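Local coordinates for Phthiocerol/phthiodiolone dimycocerosyl transferase (Mycobacterium tuberculosis, PDB 1Q9J), which probably transfers mycocerosic acyl chains from mycocerosic acid synthase onto phthiocerol, phthiodiolone and phenolphthiocerol, the last step in making dimycocerosate esters, at residues A[28-33]-A[138-143]; A[34-39]-A[109-114]; A[94-99]-A[119-124]; A[107-110]-A[115-118]; A[353-356]-A[360-363]. All coordinates share one frame; numbering follows the deposited sequence.

Interaction 1. Residues A[28-33]-A[138-143]; sequences IQLRGV and ELFSRY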
# COMPACT_ATOMS: atom_id res chain seq x y z
N ILE A 28 -12.80 -4.39 6.00
CA ILE A 28 -13.09 -5.80 6.05
C ILE A 28 -14.61 -5.98 6.15
O ILE A 28 -15.23 -5.56 7.14
CB ILE A 28 -12.46 -6.47 7.28
CG1 ILE A 28 -10.95 -6.29 7.28
CG2 ILE A 28 -12.81 -7.94 7.32
CD1 ILE A 28 -10.47 -5.02 7.96
N GLN A 29 -15.20 -6.59 5.13
CA GLN A 29 -16.63 -6.84 5.13
C GLN A 29 -16.86 -8.06 6.01
O GLN A 29 -16.29 -9.12 5.74
CB GLN A 29 -17.10 -7.12 3.70
CG GLN A 29 -18.57 -7.42 3.61
CD GLN A 29 -19.41 -6.43 4.39
OE1 GLN A 29 -19.33 -5.22 4.16
NE2 GLN A 29 -20.22 -6.93 5.33
N LEU A 30 -17.67 -7.95 7.06
CA LEU A 30 -17.89 -9.10 7.92
C LEU A 30 -19.29 -9.70 7.86
O LEU A 30 -20.21 -9.13 7.26
CB LEU A 30 -17.56 -8.73 9.37
CG LEU A 30 -16.15 -8.17 9.59
CD1 LEU A 30 -15.98 -7.73 11.04
CD2 LEU A 30 -15.13 -9.23 9.22
N ARG A 31 -19.42 -10.86 8.49
CA ARG A 31 -20.68 -11.60 8.58
C ARG A 31 -20.70 -12.33 9.90
O ARG A 31 -19.92 -13.26 10.13
CB ARG A 31 -20.83 -12.60 7.43
CG ARG A 31 -22.02 -13.54 7.64
CD ARG A 31 -22.51 -14.13 6.34
NE ARG A 31 -21.66 -15.20 5.85
CZ ARG A 31 -21.40 -15.41 4.56
NH1 ARG A 31 -21.94 -14.62 3.64
NH2 ARG A 31 -20.62 -16.43 4.19
N GLY A 32 -21.61 -11.92 10.78
CA GLY A 32 -21.71 -12.54 12.09
C GLY A 32 -21.90 -11.49 13.17
O GLY A 32 -22.25 -10.34 12.88
N VAL A 33 -21.67 -11.89 14.41
CA VAL A 33 -21.84 -10.98 15.55
C VAL A 33 -20.55 -10.30 16.02
O VAL A 33 -19.63 -10.94 16.51
CB VAL A 33 -22.48 -11.73 16.74
CG1 VAL A 33 -22.71 -10.78 17.90
CG2 VAL A 33 -23.79 -12.35 16.29
N GLU A 138 -2.80 -7.34 13.77
CA GLU A 138 -2.70 -7.30 15.22
C GLU A 138 -4.08 -7.05 15.83
O GLU A 138 -4.50 -7.75 16.77
CB GLU A 138 -1.76 -6.19 15.65
CG GLU A 138 -1.41 -6.23 17.12
CD GLU A 138 -0.43 -5.14 17.50
OE1 GLU A 138 0.63 -5.02 16.82
OE2 GLU A 138 -0.73 -4.42 18.49
N LEU A 139 -4.79 -6.05 15.29
CA LEU A 139 -6.12 -5.71 15.77
C LEU A 139 -7.02 -6.96 15.86
O LEU A 139 -7.54 -7.28 16.94
CB LEU A 139 -6.78 -4.69 14.83
CG LEU A 139 -8.28 -4.40 15.09
CD1 LEU A 139 -8.44 -3.59 16.37
CD2 LEU A 139 -8.85 -3.63 13.91
N PHE A 140 -7.20 -7.66 14.74
CA PHE A 140 -8.02 -8.86 14.73
C PHE A 140 -7.44 -9.96 15.64
O PHE A 140 -8.18 -10.80 16.15
CB PHE A 140 -8.14 -9.43 13.33
CG PHE A 140 -9.11 -8.72 12.44
CD1 PHE A 140 -8.75 -7.55 11.78
CD2 PHE A 140 -10.35 -9.29 12.14
CE1 PHE A 140 -9.59 -6.96 10.81
CE2 PHE A 140 -11.21 -8.71 11.18
CZ PHE A 140 -10.83 -7.55 10.51
N SER A 141 -6.13 -9.97 15.82
CA SER A 141 -5.53 -10.97 16.68
C SER A 141 -5.96 -10.69 18.11
O SER A 141 -6.20 -11.60 18.89
CB SER A 141 -4.00 -10.93 16.58
OG SER A 141 -3.39 -11.62 17.68
N ARG A 142 -6.09 -9.41 18.45
CA ARG A 142 -6.49 -9.03 19.79
C ARG A 142 -7.99 -9.17 19.98
O ARG A 142 -8.46 -9.45 21.08
CB ARG A 142 -6.06 -7.60 20.09
CG ARG A 142 -4.64 -7.30 19.63
CD ARG A 142 -4.10 -6.04 20.27
NE ARG A 142 -3.49 -6.36 21.55
CZ ARG A 142 -2.21 -6.16 21.83
NH1 ARG A 142 -1.40 -5.63 20.92
NH2 ARG A 142 -1.74 -6.51 23.02
N TYR A 143 -8.75 -8.95 18.92
CA TYR A 143 -10.19 -9.08 19.01
C TYR A 143 -10.52 -10.53 19.34
O TYR A 143 -11.28 -10.81 20.25
CB TYR A 143 -10.85 -8.68 17.70
CG TYR A 143 -12.33 -8.93 17.70
CD1 TYR A 143 -13.20 -8.18 18.49
CD2 TYR A 143 -12.88 -9.94 16.91
CE1 TYR A 143 -14.57 -8.43 18.49
CE2 TYR A 143 -14.24 -10.20 16.89
CZ TYR A 143 -15.08 -9.44 17.68
OH TYR A 143 -16.43 -9.68 17.64
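Phe140 meets Ile28 and Leu30 where helix 129-148 packs on the five-stranded mixed sheet, a helix-on-sheet contact. The phenyl ring carries most of the contact. Its CZ lies 3.5 Å from CG1 of Ile28. CD1 of Ile28 comes to the ring edge, in the ring plane, 3.6 Å from CE1 of Phe140. The two side chains approach from opposite directions. They bridge a wide gap, since the CA atoms of Ile28 and Phe140 are 10.5 Å apart. CD2 of Leu30 stands near the ring plane too, a looser neighbour at 4.4 Å from CE2 of Phe140.

The torsion of Phe140 sends the ring away from the carbonyl side of its own residue (chi1 -78°), out from the helix to the strand. Ile361 of the next strand also touches Ile28 and Leu30, and Leu118 touches Phe140, so the ring sits in a shared apolar core.

Further out, the helix is held by its own bonds. Arg142 N donates to Glu138 O at 2.8 Å. Arg142 NH1 also forms a salt bridge with Glu138 OE2 at 2.8 Å, with the oxygen at the edge of the guanidinium and in its plane. One turn on from Phe140, Tyr143 reaches the chain beyond the strand. Its OH bonds to the backbone N of Asp35 and lies 3.6 Å from Val33 O.

Interaction 2. Residues A[34-39]-A[109-114]; sequences IDVDAL and LILREG
Leu109 presents its forked end to Ile34 and Val36, and this fork is the main bump of the contact. CD2 of Leu109 enters the hollow between the two beta-branched residues. It lies 3.2 Å from CG2 of Ile34 and 3.7 Å from CG2 of Val36. The second prong, CD1 of Leu109, is more remote at 4.2 Å from Ile34 CG2. Ile34 and Leu109 lie alongside one another, pointing opposite ways, and Val36 comes in at a slant.

With CG1 of Val36 anti to the backbone N (chi1 -179°), CG2 sits beside that N and is the branch that faces the leucines. The same CG2 also faces CD2 of Leu111, at 4.4 Å, on the chain leaving the strand. Val79 and Ile77, in and just before strand 78-80, add to the apolar surface around Val36.

The contact joins the start of helix 36-49 to the end of strand 105-110, so the helix begins against the sheet. Asp35 turns away from the strand and serves as the N-cap. Its OD2 accepts from Ala38 N at 3.1 Å, met from well above the carboxylate plane. Asp35 is also the centre of an inverse gamma turn, in which Val36 N donates to Ile34 O at 2.7 Å. The touching groups are all methyls. The contact therefore rests on fit and the burial of apolar surface, while the Asp35 carboxylate caps the helix.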
# COMPACT_ATOMS: atom_id res chain seq x y z
N ILE A 34 -20.51 -8.98 15.86
CA ILE A 34 -19.38 -8.16 16.26
C ILE A 34 -19.53 -7.72 17.71
O ILE A 34 -20.33 -6.85 18.01
CB ILE A 34 -19.27 -6.90 15.36
CG1 ILE A 34 -18.73 -7.27 13.99
CG2 ILE A 34 -18.38 -5.86 16.00
CD1 ILE A 34 -19.68 -8.09 13.18
N ASP A 35 -18.78 -8.34 18.61
CA ASP A 35 -18.84 -8.00 20.03
C ASP A 35 -18.12 -6.67 20.26
O ASP A 35 -17.03 -6.63 20.83
CB ASP A 35 -18.20 -9.12 20.86
CG ASP A 35 -18.01 -8.75 22.33
OD1 ASP A 35 -17.68 -9.66 23.13
OD2 ASP A 35 -18.16 -7.56 22.69
N VAL A 36 -18.76 -5.59 19.83
CA VAL A 36 -18.20 -4.24 19.94
C VAL A 36 -17.37 -3.96 21.20
O VAL A 36 -16.28 -3.37 21.10
CB VAL A 36 -19.33 -3.16 19.82
CG1 VAL A 36 -18.73 -1.76 19.92
CG2 VAL A 36 -20.06 -3.32 18.49
N ASP A 37 -17.85 -4.34 22.38
CA ASP A 37 -17.10 -4.09 23.62
C ASP A 37 -15.69 -4.67 23.56
O ASP A 37 -14.72 -4.00 23.93
CB ASP A 37 -17.84 -4.67 24.84
CG ASP A 37 -18.99 -3.78 25.32
OD1 ASP A 37 -19.03 -2.59 24.94
OD2 ASP A 37 -19.84 -4.28 26.10
N ALA A 38 -15.59 -5.91 23.10
CA ALA A 38 -14.31 -6.61 22.98
C ALA A 38 -13.46 -5.97 21.89
O ALA A 38 -12.25 -5.86 22.03
CB ALA A 38 -14.56 -8.08 22.64
N LEU A 39 -14.11 -5.56 20.80
CA LEU A 39 -13.42 -4.93 19.68
C LEU A 39 -12.78 -3.62 20.14
O LEU A 39 -11.65 -3.32 19.78
CB LEU A 39 -14.41 -4.67 18.54
CG LEU A 39 -13.97 -4.16 17.17
CD1 LEU A 39 -13.98 -2.64 17.13
CD2 LEU A 39 -12.61 -4.73 16.83
N LEU A 109 -16.50 1.13 12.75
CA LEU A 109 -17.30 -0.09 12.64
C LEU A 109 -18.76 0.22 12.30
O LEU A 109 -19.45 0.90 13.06
CB LEU A 109 -17.27 -0.87 13.95
CG LEU A 109 -18.17 -2.11 13.95
CD1 LEU A 109 -17.67 -3.10 12.92
CD2 LEU A 109 -18.19 -2.73 15.34
N ILE A 110 -19.23 -0.28 11.16
CA ILE A 110 -20.61 -0.04 10.73
C ILE A 110 -21.43 -1.34 10.76
O ILE A 110 -21.27 -2.20 9.90
CB ILE A 110 -20.66 0.54 9.31
CG1 ILE A 110 -19.67 1.70 9.18
CG2 ILE A 110 -22.05 1.07 9.01
CD1 ILE A 110 -19.64 2.31 7.80
N LEU A 111 -22.32 -1.45 11.75
CA LEU A 111 -23.17 -2.62 11.90
C LEU A 111 -24.14 -2.77 10.73
O LEU A 111 -24.69 -1.79 10.23
CB LEU A 111 -23.96 -2.51 13.21
CG LEU A 111 -23.13 -2.36 14.49
CD1 LEU A 111 -24.06 -1.94 15.61
CD2 LEU A 111 -22.42 -3.66 14.83
N ARG A 112 -24.32 -4.02 10.30
CA ARG A 112 -25.21 -4.34 9.19
C ARG A 112 -26.02 -5.60 9.48
O ARG A 112 -26.18 -6.00 10.63
CB ARG A 112 -24.42 -4.55 7.89
CG ARG A 112 -23.79 -3.29 7.30
CD ARG A 112 -24.84 -2.22 7.03
NE ARG A 112 -24.56 -1.46 5.81
CZ ARG A 112 -23.50 -0.68 5.62
NH1 ARG A 112 -22.59 -0.54 6.57
NH2 ARG A 112 -23.34 -0.04 4.46
N GLU A 113 -26.53 -6.22 8.41
CA GLU A 113 -27.34 -7.43 8.51
C GLU A 113 -26.63 -8.57 9.24
O GLU A 113 -26.61 -8.61 10.48
CB GLU A 113 -27.73 -7.90 7.10
CG GLU A 113 -28.48 -6.88 6.26
CD GLU A 113 -29.87 -6.57 6.80
OE1 GLU A 113 -30.67 -7.51 6.96
OE2 GLU A 113 -30.15 -5.37 7.05
N GLY A 114 -26.07 -9.50 8.48
CA GLY A 114 -25.37 -10.62 9.07
C GLY A 114 -24.11 -10.12 9.74
O GLY A 114 -23.84 -10.42 10.90

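Interaction 3. Residues A[94-99]-A[119-124]; sequences AELRLD and TLYLHH
Tyr121 meets Leu98 first at its CB, which lies 4.1 Å from CD2 of Leu98. The same methyl follows the base of the ring: it is 4.0 Å from CG of Tyr121 and 3.9 Å from CD2 of Tyr121. The other methyl, CD1 of Leu98, is 4.0 Å from CD2 of Tyr121. Leu98 thus lays both branches against one corner of the ring and crosses the tyrosine at about a right angle. Across the ring, CE1 of Tyr121 meets CD2 of Leu96 at 4.1 Å. Leu96 runs alongside the tyrosine, pointing the other way. The CD2 methyls of Leu96 and Leu98 both approach the ring obliquely.

The tyrosine ring is aimed at this loop by a chi1 of -65°, with CG anti to the carbonyl carbon. At the tip, the hydroxyl comes close to the side chain of Gln108. Tyr369 packs edge-to-face with the Tyr121 ring.

Segment 119-124 runs into the sequence HHxxxDG, the signature of the acyltransferase superfamily to which this enzyme belongs. His124, the probable proton acceptor, follows the strand but takes no part in this contact. The contact places segment 94-99, part of the loop between strand 78-80 and strand 105-110, over one face of the sheet. Strand 117-123 lies between strands 105-110 and 23-31. Helix 129-148 packs on the opposite face, where Leu120 and Leu122 meet it.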
# COMPACT_ATOMS: atom_id res chain seq x y z
N ALA A 94 -20.68 9.83 3.38
CA ALA A 94 -19.35 10.05 3.94
C ALA A 94 -19.38 9.94 5.46
O ALA A 94 -18.91 8.95 6.03
CB ALA A 94 -18.83 11.41 3.51
N GLU A 95 -19.93 10.95 6.12
CA GLU A 95 -20.01 10.94 7.58
C GLU A 95 -18.65 10.66 8.23
O GLU A 95 -18.47 9.63 8.87
CB GLU A 95 -21.04 9.91 8.05
CG GLU A 95 -22.46 10.44 8.27
CD GLU A 95 -22.75 10.83 9.72
OE1 GLU A 95 -22.85 9.91 10.57
OE2 GLU A 95 -22.86 12.04 10.00
N LEU A 96 -17.70 11.59 8.05
CA LEU A 96 -16.36 11.50 8.64
C LEU A 96 -15.38 12.47 7.98
O LEU A 96 -15.37 12.67 6.77
CB LEU A 96 -15.79 10.08 8.57
CG LEU A 96 -14.53 9.84 9.42
CD1 LEU A 96 -14.73 10.32 10.85
CD2 LEU A 96 -14.21 8.35 9.41
N ARG A 97 -14.54 13.07 8.82
CA ARG A 97 -13.56 14.04 8.37
C ARG A 97 -12.16 13.70 8.87
O ARG A 97 -11.85 13.88 10.05
CB ARG A 97 -13.97 15.43 8.86
CG ARG A 97 -12.95 16.51 8.62
CD ARG A 97 -12.88 17.44 9.82
NE ARG A 97 -11.86 18.47 9.63
CZ ARG A 97 -11.47 19.32 10.58
NH1 ARG A 97 -12.00 19.26 11.79
NH2 ARG A 97 -10.54 20.23 10.31
N LEU A 98 -11.32 13.22 7.96
CA LEU A 98 -9.95 12.86 8.29
C LEU A 98 -9.14 14.13 8.28
O LEU A 98 -9.20 14.89 7.32
CB LEU A 98 -9.39 11.89 7.26
CG LEU A 98 -10.20 10.63 7.03
CD1 LEU A 98 -9.72 9.98 5.77
CD2 LEU A 98 -10.12 9.69 8.22
N ASP A 99 -8.36 14.36 9.33
CA ASP A 99 -7.55 15.57 9.40
C ASP A 99 -6.21 15.32 10.08
O ASP A 99 -6.18 14.97 11.26
CB ASP A 99 -8.32 16.65 10.15
CG ASP A 99 -7.58 17.96 10.19
OD1 ASP A 99 -8.04 18.89 10.88
OD2 ASP A 99 -6.53 18.08 9.53
N THR A 119 -13.44 -0.79 9.31
CA THR A 119 -12.58 0.03 8.47
C THR A 119 -11.58 0.79 9.31
O THR A 119 -11.97 1.53 10.22
CB THR A 119 -13.39 1.05 7.67
OG1 THR A 119 -14.45 0.37 6.99
CG2 THR A 119 -12.51 1.75 6.64
N LEU A 120 -10.30 0.61 9.00
CA LEU A 120 -9.24 1.28 9.71
C LEU A 120 -8.63 2.35 8.82
O LEU A 120 -8.33 2.10 7.66
CB LEU A 120 -8.15 0.30 10.12
CG LEU A 120 -7.13 0.90 11.09
CD1 LEU A 120 -7.61 0.65 12.52
CD2 LEU A 120 -5.76 0.25 10.88
N TYR A 121 -8.49 3.55 9.37
CA TYR A 121 -7.90 4.66 8.64
C TYR A 121 -6.57 4.96 9.31
O TYR A 121 -6.49 5.13 10.53
CB TYR A 121 -8.78 5.89 8.68
CG TYR A 121 -10.09 5.71 7.96
CD1 TYR A 121 -11.17 5.11 8.60
CD2 TYR A 121 -10.25 6.15 6.64
CE1 TYR A 121 -12.37 4.95 7.94
CE2 TYR A 121 -11.46 5.99 5.97
CZ TYR A 121 -12.52 5.39 6.63
OH TYR A 121 -13.71 5.21 5.96
N LEU A 122 -5.54 5.04 8.48
CA LEU A 122 -4.21 5.25 8.98
C LEU A 122 -3.44 6.22 8.11
O LEU A 122 -3.35 6.05 6.90
CB LEU A 122 -3.50 3.91 8.99
CG LEU A 122 -2.17 3.80 9.71
CD1 LEU A 122 -2.32 4.19 11.18
CD2 LEU A 122 -1.72 2.36 9.57
N HIS A 123 -2.90 7.26 8.71
CA HIS A 123 -2.14 8.20 7.93
C HIS A 123 -0.88 7.48 7.43
O HIS A 123 -0.16 6.83 8.20
CB HIS A 123 -1.77 9.41 8.77
CG HIS A 123 -1.27 10.55 7.96
ND1 HIS A 123 -2.10 11.57 7.55
CD2 HIS A 123 -0.07 10.77 7.38
CE1 HIS A 123 -1.42 12.38 6.74
NE2 HIS A 123 -0.19 11.91 6.62
N HIS A 124 -0.62 7.61 6.13
CA HIS A 124 0.52 6.93 5.50
C HIS A 124 1.92 7.30 6.02
O HIS A 124 2.89 6.58 5.77
CB HIS A 124 0.46 7.14 3.98
CG HIS A 124 1.07 6.02 3.18
ND1 HIS A 124 2.37 5.61 3.34
CD2 HIS A 124 0.57 5.28 2.16
CE1 HIS A 124 2.65 4.68 2.45
NE2 HIS A 124 1.57 4.46 1.72

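Interaction 4. Residues A[107-110]-A[115-118]; sequences LQLI and GAEL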
# COMPACT_ATOMS: atom_id res chain seq x y z
N LEU A 107 -10.85 4.02 13.78
CA LEU A 107 -11.40 2.68 13.61
C LEU A 107 -12.91 2.81 13.50
O LEU A 107 -13.60 3.06 14.49
CB LEU A 107 -11.04 1.77 14.80
CG LEU A 107 -11.61 0.35 14.64
CD1 LEU A 107 -11.24 -0.20 13.27
CD2 LEU A 107 -11.08 -0.57 15.74
N GLN A 108 -13.44 2.64 12.29
CA GLN A 108 -14.87 2.79 12.05
C GLN A 108 -15.62 1.47 11.82
O GLN A 108 -15.41 0.80 10.81
CB GLN A 108 -15.08 3.71 10.86
CG GLN A 108 -16.53 4.03 10.57
CD GLN A 108 -16.70 4.67 9.22
OE1 GLN A 108 -16.35 4.07 8.19
NE2 GLN A 108 -17.24 5.89 9.19
N LEU A 109 -16.50 1.13 12.75
CA LEU A 109 -17.30 -0.09 12.64
C LEU A 109 -18.76 0.22 12.30
O LEU A 109 -19.45 0.90 13.06
CB LEU A 109 -17.27 -0.87 13.95
CG LEU A 109 -18.17 -2.11 13.95
CD1 LEU A 109 -17.67 -3.10 12.92
CD2 LEU A 109 -18.19 -2.73 15.34
N ILE A 110 -19.23 -0.28 11.16
CA ILE A 110 -20.61 -0.04 10.73
C ILE A 110 -21.43 -1.34 10.76
O ILE A 110 -21.27 -2.20 9.90
CB ILE A 110 -20.66 0.54 9.31
CG1 ILE A 110 -19.67 1.70 9.18
CG2 ILE A 110 -22.05 1.07 9.01
CD1 ILE A 110 -19.64 2.31 7.80
N GLY A 115 -23.33 -9.35 8.99
CA GLY A 115 -22.10 -8.80 9.53
C GLY A 115 -21.98 -7.32 9.24
O GLY A 115 -22.74 -6.77 8.44
N ALA A 116 -21.02 -6.68 9.90
CA ALA A 116 -20.76 -5.25 9.76
C ALA A 116 -19.54 -4.98 8.87
O ALA A 116 -19.02 -5.90 8.25
CB ALA A 116 -20.53 -4.65 11.14
N GLU A 117 -19.12 -3.72 8.81
CA GLU A 117 -17.95 -3.34 8.03
C GLU A 117 -16.92 -2.71 8.96
O GLU A 117 -17.18 -1.69 9.60
CB GLU A 117 -18.29 -2.31 6.96
CG GLU A 117 -19.34 -2.74 5.97
CD GLU A 117 -19.58 -1.70 4.89
OE1 GLU A 117 -20.59 -1.82 4.16
OE2 GLU A 117 -18.75 -0.76 4.77
N LEU A 118 -15.74 -3.32 9.04
CA LEU A 118 -14.67 -2.80 9.87
C LEU A 118 -13.77 -2.02 8.93
O LEU A 118 -13.40 -2.51 7.87
CB LEU A 118 -13.89 -3.95 10.51
CG LEU A 118 -12.90 -3.56 11.60
CD1 LEU A 118 -13.62 -2.85 12.72
CD2 LEU A 118 -12.21 -4.81 12.12
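Leu107 and Leu118 both carry CG anti to the backbone N, with chi1 of -180° and -169°. These torsions bring the two forked ends together, with CD1 of Leu107 3.6 Å from CD1 of Leu118, and the side chains cross on a slant. Leu118 CD1 is also 4.1 Å from CD1 of Leu109. Leu109 CD1 in turn lies near Ala116 CB, a less certain contact because that CB is crowded in the model.

The segments are the two arms of a beta hairpin, strands 105-110 and 117-123, near its turn. Ile110 and Glu117 form an antiparallel hydrogen-bonded pair. Ile110 N donates to Glu117 O at 2.9 Å, nearly straight at 169°. Glu117 N donates back to Ile110 O at 2.8 Å, though the place of that oxygen is less certain. Leu109 and Leu118 are the next pair, of the non-hydrogen-bonded kind. Here CA of Leu109 makes a CA-H...O contact to Glu117 O at 3.4 Å, so one carbonyl meets two donors.

Leu109 and Leu118 share one face of the sheet. Helix 129-148 covers Leu118 there through Leu139 and Phe140. Ile110 and Glu117 lie on the other face, side by side. The chain of Glu117 is extended beyond CG, and its OE1 makes a long, weak ion pair with Arg112.

Interaction 5. Residues A[353-356]-A[360-363]; sequences MRTP and EIED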
# COMPACT_ATOMS: atom_id res chain seq x y z
N MET A 353 -5.87 -14.31 8.87
CA MET A 353 -6.30 -13.29 9.82
C MET A 353 -7.33 -13.85 10.79
O MET A 353 -8.47 -14.12 10.41
CB MET A 353 -6.88 -12.10 9.07
CG MET A 353 -7.28 -10.95 9.97
SD MET A 353 -6.76 -9.39 9.24
CE MET A 353 -7.85 -9.30 7.80
N ARG A 354 -6.92 -14.00 12.04
CA ARG A 354 -7.77 -14.53 13.10
C ARG A 354 -9.14 -13.86 13.26
O ARG A 354 -9.26 -12.63 13.24
CB ARG A 354 -7.03 -14.45 14.43
CG ARG A 354 -5.68 -15.14 14.44
CD ARG A 354 -5.04 -15.00 15.80
NE ARG A 354 -5.94 -15.43 16.86
CZ ARG A 354 -5.71 -15.27 18.16
NH1 ARG A 354 -4.59 -14.70 18.57
NH2 ARG A 354 -6.61 -15.69 19.04
N THR A 355 -10.16 -14.69 13.43
CA THR A 355 -11.54 -14.25 13.63
C THR A 355 -12.19 -15.33 14.48
O THR A 355 -12.24 -16.49 14.06
CB THR A 355 -12.33 -14.16 12.32
OG1 THR A 355 -12.23 -15.40 11.63
CG2 THR A 355 -11.80 -13.03 11.45
N PRO A 356 -12.71 -14.97 15.66
CA PRO A 356 -13.36 -15.92 16.56
C PRO A 356 -14.50 -16.67 15.89
O PRO A 356 -14.94 -16.30 14.80
CB PRO A 356 -13.83 -15.03 17.70
CG PRO A 356 -14.17 -13.77 17.00
CD PRO A 356 -12.99 -13.59 16.08
N GLU A 360 -16.74 -14.09 10.26
CA GLU A 360 -15.97 -14.48 9.09
C GLU A 360 -15.83 -13.30 8.15
O GLU A 360 -16.75 -12.51 7.99
CB GLU A 360 -16.66 -15.65 8.38
CG GLU A 360 -16.32 -17.03 8.93
CD GLU A 360 -17.54 -17.91 9.14
OE1 GLU A 360 -18.23 -17.74 10.17
OE2 GLU A 360 -17.83 -18.75 8.26
N ILE A 361 -14.66 -13.19 7.54
CA ILE A 361 -14.38 -12.12 6.61
C ILE A 361 -14.91 -12.47 5.23
O ILE A 361 -14.63 -13.54 4.71
CB ILE A 361 -12.87 -11.91 6.50
CG1 ILE A 361 -12.30 -11.60 7.88
CG2 ILE A 361 -12.57 -10.84 5.46
CD1 ILE A 361 -10.79 -11.48 7.93
N GLU A 362 -15.68 -11.57 4.62
CA GLU A 362 -16.23 -11.84 3.29
C GLU A 362 -15.49 -11.08 2.20
O GLU A 362 -15.47 -11.50 1.05
CB GLU A 362 -17.72 -11.50 3.24
CG GLU A 362 -18.57 -12.47 4.04
CD GLU A 362 -18.36 -13.91 3.59
OE1 GLU A 362 -18.57 -14.83 4.43
OE2 GLU A 362 -18.00 -14.14 2.40
N ASP A 363 -14.88 -9.96 2.56
CA ASP A 363 -14.15 -9.19 1.58
C ASP A 363 -13.20 -8.20 2.24
O ASP A 363 -13.42 -7.79 3.38
CB ASP A 363 -15.14 -8.45 0.66
CG ASP A 363 -14.46 -7.86 -0.55
OD1 ASP A 363 -13.27 -8.19 -0.77
OD2 ASP A 363 -15.12 -7.07 -1.28
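The contact closes the loop that leads into strand 360-368, an outer strand of the five-stranded mixed sheet. Ile361 fills the bend. Its CG1 is anti to the carbonyl carbon (chi1 -58°), and the chain then runs straight out to CD1, which reaches both partners in the loop. CD1 of Ile361 lies 3.7 Å from CE of Met353 and 4.0 Å from CG2 of Thr355. Thr355 CG2 also touches the inner part of the branch, 3.9 Å from CG1 of Ile361.

Met353 bends at chi2 and chi3 (137° and 68°) and brings its methyl round to the isoleucine tip. Its CB and CG are near as well, each 4.1 Å from Ile361 CD1. The methionine crosses the isoleucine at about a right angle, while Thr355 meets it at a slant. Thr355 turns its methyl to Ile361, and this methyl rather than the hydroxyl makes the contact. The interaction is apolar throughout.

Beyond the contact, a classic beta bulge sets Glu362 and Asp363 together opposite Gln29, to which both bond through the backbone, and a salt bridge from the Glu362 carboxylate to Arg31 ties the strand to its neighbour a second time. Arg354 forms a salt bridge with Asp145 and Pro356 packs on Tyr143 and Thr144, all three on helix 129-148, while Ile361 also touches Ile28 and Leu30. The loop thus lies beside helix 129-148, at the sheet edge formed by strand 360-368, whose inner neighbour is strand 23-31.

All five interactions reach one mixed sheet, ordered 78-80, 105-110, 117-123, 23-31, 360-368. Interactions 1 and 5, and interactions 2 and 4, have centres about 6 Å apart. The centre of interaction 4 lies about 9 Å from that of interaction 1, and strand 23-31 bonds to strand 117-123 between them. Interaction 3 is more distant, its centre about 13 Å from that of interaction 4 and about 22 Å from that of interaction 5. Along the chain, interactions 2, 3 and 4 are nested inside the loop closed by interaction 1. Interaction 5 comes later. Its strand joins this sheet from the C-terminal part of the chain, consistent with a link between the two related domains.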